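Local coordinates for F420-dependent methylenetetrahydromethanopterin dehydrogenase (PDB 1QV9) that catalyses the reversible reduction of methenyl-tetrahydromethanopterin to methylene-tetrahydromethanopterin with reduced coenzyme F420, a step of methanogenesis from carbon dioxide, at the interface of chains A and B. Residues are numbered along the deposited sequence; one frame, centred on the assembly and turned at random. Chains: chain A/B, F420-dependent methylenetetrahydromethanopterin dehydrogenase.

The interface of chains A and B. Residues chain A 19, 145, 149, 154; chain B 135, 137-139.
A:Ala149 and B:Ala138 meet methyl to methyl at the middle of this patch of the two-fold interface of chains A and B, their CB atoms 3.6 Å apart. Each hides more than 40 Å² against the partner chain, far more than any of the residues around them, and the small side chains probably let the two backbones come close.

Further apolar contacts flank this pair. B:Ile139 presents its CG1 methylene to the A:Ala149 methyl, with CB and CG1 3.7 Å apart, a marginal contact that hides little surface. A:Phe154 approaches B:Ala138 from another direction: the methyl CB lies 3.7 Å from ring atom CD1 and also near CE1, so it meets the CD1-CE1 side of the ring, slightly out of the ring plane, rather than a face.

The selenomethionines make a second group of contacts. The side chains of A:Met19 and B:Met137 run antiparallel alongside one another, with selenium SE of A:Met19 3.6 Å from methyl CE of B:Met137. The B:Met137 chain runs extended as far as its selenium and then bends (chi3 75°), which turns its terminal methyl back towards A:Met19. The same A:Met19 selenium also packs at 4.0 Å from CB of B:Ala138, linking the two groups.

Side chains also lie against backbone carbonyls. A:Met145, with CG opposite its main-chain nitrogen (chi1 -175°), brings CG and SE to the carbonyl of B:Ala138, with SE 3.5 Å from O. In the reverse sense, B:Val135 sets both methyls against the same side of the A:Ala149 carbonyl oxygen, CG1 being 3.5 Å from O and CG2 slightly farther away.

The patch joins the beginning of helix 134-150 in chain B to the later part of the same helix in chain A, with helix 153-169 and the end of the short helix 15-19 contributing from chain A. Two-fold symmetry repeats it with the chains exchanged, and it probably belongs to one of the dimers of the homohexamer, a trimer of dimers.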
HETATM    1  N   MSE A  19     -16.341 -23.557  -0.002  0.60 18.01           N
HETATM    2  CA  MSE A  19     -16.507 -23.354   1.439  0.60 16.58           C
HETATM    3  C   MSE A  19     -17.804 -23.721   2.149  0.60 19.43           C
HETATM    4  O   MSE A  19     -17.794 -23.860   3.375  0.60 17.55           O
HETATM    5  CB  MSE A  19     -16.244 -21.869   1.774  0.60 18.12           C
HETATM    6  CG  MSE A  19     -14.771 -21.435   1.845  0.60 16.12           C
HETATM    7 SE   MSE A  19     -14.079 -21.832   3.563  0.60 22.59          SE
HETATM    8  CE  MSE A  19     -12.237 -22.213   3.179  0.60 20.34           C
HETATM    9  N   MSE A 145     -12.379 -15.820  -2.528  1.00 11.92           N
HETATM   10  CA  MSE A 145     -12.700 -16.275  -1.153  1.00 13.80           C
HETATM   11  C   MSE A 145     -12.586 -15.105  -0.180  1.00 13.60           C
HETATM   12  O   MSE A 145     -13.436 -14.941   0.735  1.00 13.65           O
HETATM   13  CB  MSE A 145     -11.744 -17.404  -0.741  1.00 13.56           C
HETATM   14  CG  MSE A 145     -12.114 -17.988   0.605  1.00 12.34           C
HETATM   15 SE   MSE A 145     -10.926 -19.508   1.003  1.00 18.08          SE
HETATM   16  CE  MSE A 145     -11.364 -20.572  -0.573  1.00 18.02           C
ATOM     17  N   ALA A 149     -15.784 -13.740   1.955  1.00 14.14           N
ATOM     18  CA  ALA A 149     -15.702 -13.832   3.415  1.00 14.04           C
ATOM     19  C   ALA A 149     -15.746 -12.466   4.060  1.00 12.39           C
ATOM     20  O   ALA A 149     -16.647 -12.192   4.863  1.00 14.62           O
ATOM     21  CB  ALA A 149     -14.404 -14.575   3.806  1.00 14.08           C
ATOM     22  N   PHE A 154     -20.402 -14.858   3.090  1.00 16.80           N
ATOM     23  CA  PHE A 154     -20.391 -16.204   3.655  1.00 14.43           C
ATOM     24  C   PHE A 154     -21.217 -16.265   4.950  1.00 13.74           C
ATOM     25  O   PHE A 154     -21.676 -17.358   5.302  1.00 16.38           O
ATOM     26  CB  PHE A 154     -18.940 -16.679   3.929  1.00 14.65           C
ATOM     27  CG  PHE A 154     -18.202 -17.176   2.695  1.00 14.56           C
ATOM     28  CD1 PHE A 154     -16.822 -17.237   2.705  1.00 15.36           C
ATOM     29  CD2 PHE A 154     -18.880 -17.572   1.563  1.00 18.19           C
ATOM     30  CE1 PHE A 154     -16.112 -17.696   1.595  1.00 15.23           C
ATOM     31  CE2 PHE A 154     -18.160 -18.031   0.430  1.00 15.41           C
ATOM     32  CZ  PHE A 154     -16.791 -18.086   0.473  1.00 15.42           C
TER
ATOM     33  N   VAL B 135     -16.272 -16.890   9.017  1.00 14.32           N
ATOM     34  CA  VAL B 135     -15.659 -15.848   8.201  1.00 14.25           C
ATOM     35  C   VAL B 135     -14.153 -15.777   8.398  1.00 15.07           C
ATOM     36  O   VAL B 135     -13.408 -15.689   7.423  1.00 14.14           O
ATOM     37  CB  VAL B 135     -16.335 -14.476   8.457  1.00 15.14           C
ATOM     38  CG1 VAL B 135     -15.478 -13.312   7.940  1.00 15.50           C
ATOM     39  CG2 VAL B 135     -17.666 -14.499   7.768  1.00 16.50           C
HETATM   40  N   MSE B 137     -12.168 -18.098   9.380  0.60 13.81           N
HETATM   41  CA  MSE B 137     -11.595 -19.344   8.838  0.60 15.03           C
HETATM   42  C   MSE B 137     -11.462 -19.258   7.301  0.60 11.36           C
HETATM   43  O   MSE B 137     -10.558 -19.835   6.705  0.60 11.52           O
HETATM   44  CB  MSE B 137     -12.467 -20.550   9.169  0.60 16.27           C
HETATM   45  CG  MSE B 137     -12.075 -21.784   8.365  0.60 19.13           C
HETATM   46 SE   MSE B 137     -13.432 -23.140   8.314  0.60 31.08          SE
HETATM   47  CE  MSE B 137     -14.678 -22.346   7.060  0.60 29.37           C
ATOM     48  N   ALA B 138     -12.396 -18.567   6.670  1.00 13.11           N
ATOM     49  CA  ALA B 138     -12.324 -18.376   5.196  1.00 12.90           C
ATOM     50  C   ALA B 138     -11.275 -17.329   4.825  1.00 12.18           C
ATOM     51  O   ALA B 138     -10.547 -17.505   3.822  1.00 14.04           O
ATOM     52  CB  ALA B 138     -13.704 -17.977   4.625  1.00 13.48           C
ATOM     53  N   ILE B 139     -11.152 -16.248   5.607  1.00 12.27           N
ATOM     54  CA  ILE B 139     -10.152 -15.221   5.332  1.00 10.57           C
ATOM     55  C   ILE B 139      -8.758 -15.827   5.452  1.00 11.93           C
ATOM     56  O   ILE B 139      -7.885 -15.606   4.625  1.00 15.14           O
ATOM     57  CB  ILE B 139     -10.309 -14.036   6.292  1.00 13.09           C
ATOM     58  CG1 ILE B 139     -11.638 -13.344   5.961  1.00 15.24           C
ATOM     59  CG2 ILE B 139      -9.107 -13.099   6.206  1.00 14.81           C
ATOM     60  CD1 ILE B 139     -11.964 -12.200   6.906  1.00 18.20           C
TER